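PDB 4QD8: putative esterase PA1618 from Pseudomonas aeruginosa, which probably hydrolyses acyl-CoA thioesters, perhaps including 1,4-dihydroxy-2-naphthoyl-CoA, as a hotdog-fold thioesterase of the PaaI family. Local coordinates for residues A63-S71 and C129-V137. Sequence-based numbering, arbitrary orientation.
Sequences AESLGSMAS and CIARLTMAV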
ATOM      1  N   ALA A  63      14.687  -1.449   2.947  1.00 14.46           N
ATOM      2  CA  ALA A  63      13.627  -1.350   3.952  1.00 15.44           C
ATOM      3  C   ALA A  63      13.247  -2.722   4.480  1.00 17.38           C
ATOM      4  O   ALA A  63      13.094  -2.911   5.700  1.00 17.22           O
ATOM      5  CB  ALA A  63      12.404  -0.646   3.368  1.00 15.55           C
ATOM      6  N   GLU A  64      13.102  -3.683   3.573  1.00 14.75           N
ATOM      7  CA  GLU A  64      12.665  -5.025   3.975  1.00 15.70           C
ATOM      8  C   GLU A  64      13.777  -5.791   4.697  1.00 16.27           C
ATOM      9  O   GLU A  64      13.495  -6.553   5.625  1.00 15.89           O
ATOM     10  CB  GLU A  64      12.076  -5.818   2.792  1.00 16.95           C
ATOM     11  CG  GLU A  64      11.383  -7.093   3.248  1.00 21.95           C
ATOM     12  CD  GLU A  64      10.196  -7.530   2.384  1.00 15.30           C
ATOM     13  OE1 GLU A  64       9.587  -6.708   1.640  1.00 23.31           O
ATOM     14  OE2 GLU A  64       9.868  -8.720   2.498  1.00 25.76           O
ATOM     15  N   SER A  65      15.035  -5.574   4.306  1.00 14.58           N
ATOM     16  CA  SER A  65      16.166  -6.160   5.034  1.00 15.68           C
ATOM     17  C   SER A  65      16.169  -5.656   6.463  1.00 15.91           C
ATOM     18  O   SER A  65      16.336  -6.428   7.405  1.00 16.44           O
ATOM     19  CB  SER A  65      17.511  -5.767   4.400  1.00 15.88           C
ATOM     20  OG  SER A  65      17.900  -6.688   3.402  1.00 14.75           O
ATOM     21  N   LEU A  66      15.999  -4.349   6.605  1.00 15.16           N
ATOM     22  CA  LEU A  66      16.075  -3.684   7.889  1.00 14.56           C
ATOM     23  C   LEU A  66      14.919  -4.116   8.775  1.00 16.03           C
ATOM     24  O   LEU A  66      15.126  -4.537   9.904  1.00 15.66           O
ATOM     25  CB  LEU A  66      16.064  -2.163   7.692  1.00 15.90           C
ATOM     26  CG  LEU A  66      16.124  -1.328   8.964  1.00 17.42           C
ATOM     27  CD1 LEU A  66      17.325  -1.748   9.811  1.00 17.64           C
ATOM     28  CD2 LEU A  66      16.218   0.139   8.604  1.00 18.16           C
ATOM     29  N   GLY A  67      13.698  -4.036   8.258  1.00 17.09           N
ATOM     30  CA  GLY A  67      12.537  -4.422   9.042  1.00 15.78           C
ATOM     31  C   GLY A  67      12.480  -5.901   9.377  1.00 16.44           C
ATOM     32  O   GLY A  67      12.025  -6.267  10.468  1.00 19.75           O
ATOM     33  N   SER A  68      12.920  -6.757   8.459  1.00 17.36           N
ATOM     34  CA  SER A  68      12.911  -8.195   8.733  1.00 18.34           C
ATOM     35  C   SER A  68      13.906  -8.536   9.834  1.00 19.94           C
ATOM     36  O   SER A  68      13.626  -9.374  10.700  1.00 18.69           O
ATOM     37  CB  SER A  68      13.220  -9.000   7.476  1.00 18.94           C
ATOM     38  OG  SER A  68      12.219  -8.764   6.498  1.00 29.80           O
ATOM     39  N   MET A  69      15.058  -7.880   9.808  1.00 17.08           N
ATOM     40  CA  MET A  69      16.067  -8.100  10.840  1.00 19.47           C
ATOM     41  C   MET A  69      15.553  -7.579  12.175  1.00 18.61           C
ATOM     42  O   MET A  69      15.725  -8.221  13.219  1.00 20.32           O
ATOM     43  CB  MET A  69      17.381  -7.412  10.482  1.00 21.08           C
ATOM     44  CG  MET A  69      18.522  -7.780  11.409  1.00 30.26           C
ATOM     45  SD  MET A  69      18.984  -9.505  11.174  1.00 37.60           S
ATOM     46  CE  MET A  69      19.820  -9.410   9.590  1.00 30.54           C
ATOM     47  N   ALA A  70      14.911  -6.417  12.147  1.00 17.85           N
ATOM     48  CA  ALA A  70      14.283  -5.880  13.356  1.00 17.10           C
ATOM     49  C   ALA A  70      13.261  -6.866  13.952  1.00 19.31           C
ATOM     50  O   ALA A  70      13.234  -7.066  15.166  1.00 19.63           O
ATOM     51  CB  ALA A  70      13.645  -4.544  13.075  1.00 18.24           C
ATOM     52  N   SER A  71      12.432  -7.487  13.109  1.00 17.16           N
ATOM     53  CA  SER A  71      11.484  -8.504  13.591  1.00 16.59           C
ATOM     54  C   SER A  71      12.183  -9.700  14.205  1.00 21.84           C
ATOM     55  O   SER A  71      11.765 -10.202  15.247  1.00 18.57           O
ATOM     56  CB  SER A  71      10.557  -8.974  12.473  1.00 17.22           C
ATOM     57  OG  SER A  71       9.449  -8.116  12.379  1.00 18.64           O
ATOM     58  N   CYS A 129      12.470   8.324   0.731  1.00 15.43           N
ATOM     59  CA  CYS A 129      11.484   7.252   0.608  1.00 12.91           C
ATOM     60  C   CYS A 129      10.902   6.991   1.995  1.00 13.93           C
ATOM     61  O   CYS A 129      11.598   7.130   3.005  1.00 15.76           O
ATOM     62  CB  CYS A 129      12.155   5.987   0.038  1.00 17.17           C
ATOM     63  SG  CYS A 129      11.121   4.509  -0.084  1.00 16.58           S
ATOM     64  N   ILE A 130       9.616   6.652   2.049  1.00 13.74           N
ATOM     65  CA  ILE A 130       9.043   6.183   3.302  1.00 15.85           C
ATOM     66  C   ILE A 130       8.397   4.841   3.021  1.00 14.27           C
ATOM     67  O   ILE A 130       7.692   4.689   2.025  1.00 14.10           O
ATOM     68  CB  ILE A 130       8.029   7.177   3.930  1.00 15.08           C
ATOM     69  CG1 ILE A 130       7.385   6.553   5.179  1.00 17.37           C
ATOM     70  CG2 ILE A 130       6.942   7.614   2.916  1.00 13.94           C
ATOM     71  CD1 ILE A 130       6.583   7.563   5.995  1.00 19.61           C
ATOM     72  N   ALA A 131       8.651   3.854   3.878  1.00 12.45           N
ATOM     73  CA  ALA A 131       8.110   2.521   3.652  1.00 12.83           C
ATOM     74  C   ALA A 131       7.349   2.065   4.878  1.00 14.18           C
ATOM     75  O   ALA A 131       7.645   2.495   5.990  1.00 14.55           O
ATOM     76  CB  ALA A 131       9.220   1.526   3.321  1.00 14.78           C
ATOM     77  N   ARG A 132       6.366   1.200   4.669  1.00 14.84           N
ATOM     78  CA  ARG A 132       5.757   0.504   5.800  1.00 14.72           C
ATOM     79  C   ARG A 132       5.752  -0.987   5.522  1.00 12.69           C
ATOM     80  O   ARG A 132       5.406  -1.451   4.423  1.00 13.62           O
ATOM     81  CB  ARG A 132       4.358   1.042   6.127  1.00 12.76           C
ATOM     82  CG  ARG A 132       3.862   0.572   7.512  1.00 13.56           C
ATOM     83  CD  ARG A 132       2.593   1.297   7.965  1.00 14.35           C
ATOM     84  NE  ARG A 132       1.438   0.873   7.192  1.00 15.69           N
ATOM     85  CZ  ARG A 132       0.880   1.573   6.212  1.00 17.98           C
ATOM     86  NH1 ARG A 132       1.338   2.783   5.903  1.00 17.62           N
ATOM     87  NH2 ARG A 132      -0.151   1.067   5.556  1.00 19.49           N
ATOM     88  N   LEU A 133       6.196  -1.752   6.512  1.00 12.10           N
ATOM     89  CA  LEU A 133       6.377  -3.184   6.321  1.00 13.24           C
ATOM     90  C   LEU A 133       5.556  -3.967   7.335  1.00 12.39           C
ATOM     91  O   LEU A 133       5.609  -3.678   8.531  1.00 13.44           O
ATOM     92  CB  LEU A 133       7.853  -3.542   6.521  1.00 14.77           C
ATOM     93  CG  LEU A 133       8.219  -5.032   6.433  1.00 12.87           C
ATOM     94  CD1 LEU A 133       7.925  -5.608   5.056  1.00 16.92           C
ATOM     95  CD2 LEU A 133       9.720  -5.181   6.787  1.00 15.73           C
ATOM     96  N   THR A 134       4.783  -4.926   6.840  1.00 13.80           N
ATOM     97  CA  THR A 134       4.072  -5.895   7.692  1.00 14.03           C
ATOM     98  C   THR A 134       4.753  -7.260   7.602  1.00 14.46           C
ATOM     99  O   THR A 134       4.850  -7.840   6.522  1.00 14.09           O
ATOM    100  CB  THR A 134       2.626  -6.030   7.250  1.00 14.23           C
ATOM    101  OG1 THR A 134       2.031  -4.729   7.236  1.00 17.31           O
ATOM    102  CG2 THR A 134       1.826  -6.952   8.211  1.00 17.25           C
ATOM    103  N   MET A 135       5.225  -7.761   8.747  1.00 14.12           N
ATOM    104  CA  MET A 135       5.860  -9.075   8.835  1.00 16.40           C
ATOM    105  C   MET A 135       4.866 -10.057   9.422  1.00 16.88           C
ATOM    106  O   MET A 135       4.071  -9.692  10.278  1.00 17.25           O
ATOM    107  CB  MET A 135       7.073  -9.006   9.772  1.00 16.94           C
ATOM    108  CG  MET A 135       8.174  -8.060   9.311  1.00 17.70           C
ATOM    109  SD  MET A 135       8.963  -8.620   7.793  1.00 18.91           S
ATOM    110  CE  MET A 135       9.711 -10.165   8.334  1.00 18.92           C
ATOM    111  N   ALA A 136       4.906 -11.300   8.953  1.00 16.30           N
ATOM    112  CA  ALA A 136       4.146 -12.378   9.586  1.00 17.81           C
ATOM    113  C   ALA A 136       5.056 -13.099  10.575  1.00 18.70           C
ATOM    114  O   ALA A 136       6.227 -13.341  10.298  1.00 19.71           O
ATOM    115  CB  ALA A 136       3.635 -13.345   8.557  1.00 17.60           C
ATOM    116  N   VAL A 137       4.503 -13.443  11.730  1.00 18.43           N
ATOM    117  CA  VAL A 137       5.228 -14.235  12.722  1.00 20.72           C
ATOM    118  C   VAL A 137       4.731 -15.670  12.575  1.00 27.08           C
ATOM    119  O   VAL A 137       3.539 -15.928  12.743  1.00 24.62           O
ATOM    120  CB  VAL A 137       4.966 -13.717  14.141  1.00 22.90           C
ATOM    121  CG1 VAL A 137       5.816 -14.494  15.153  1.00 24.26           C
ATOM    122  CG2 VAL A 137       5.281 -12.240  14.221  1.00 25.02           C
TER
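Ala131 is the first residue of strand 129-137 to meet the helix: its CB faces the CB of Ala63 at 3.9 Å, methyl against methyl. The two small side chains let the backbones come close, with Ala63 CA 6.7 Å from Ala131 CA. Two residues on, Leu133 uses both branches. Its CG stands anti to the backbone N (chi1 177°), and from there CD2 rests on the bare backbone of Gly67, 3.7 Å from Gly67 CA; the absence of a side chain at Gly67 lets this methyl sit directly on the helix backbone. The other branch, CD1, lies against the carboxylate end of Glu64, 4.0 Å from Glu64 OE1, the two side chains crossing at about a right angle. That oxygen is itself hydrogen-bonded to His91 of a third subunit, which places this end of the contact beside a subunit interface.

This is the core of the hotdog fold: helix 56-72 is the sausage, and the antiparallel sheet, with strand 127-139 between strands 80-91 and 113-121, is the bun curled around it. The axes of segments 63-71 and 129-137 run 42° apart.

Met135 comes next, bent at chi2 and chi3 (-66° and -64°), which brings its SD and CE alongside Ser68: CE lies 3.4 Å from Ser68 OG. That hydroxyl donates to the carbonyl O of Glu64 at 2.7 Å, while Ser68 N reaches the same oxygen from the opposite face of its plane. Nearer the root of the methionine, CG packs 3.3 Å from Ser71 OG, a hydroxyl held in turn by hydrogen bonds with His114 and Trp116 of strand 113-121.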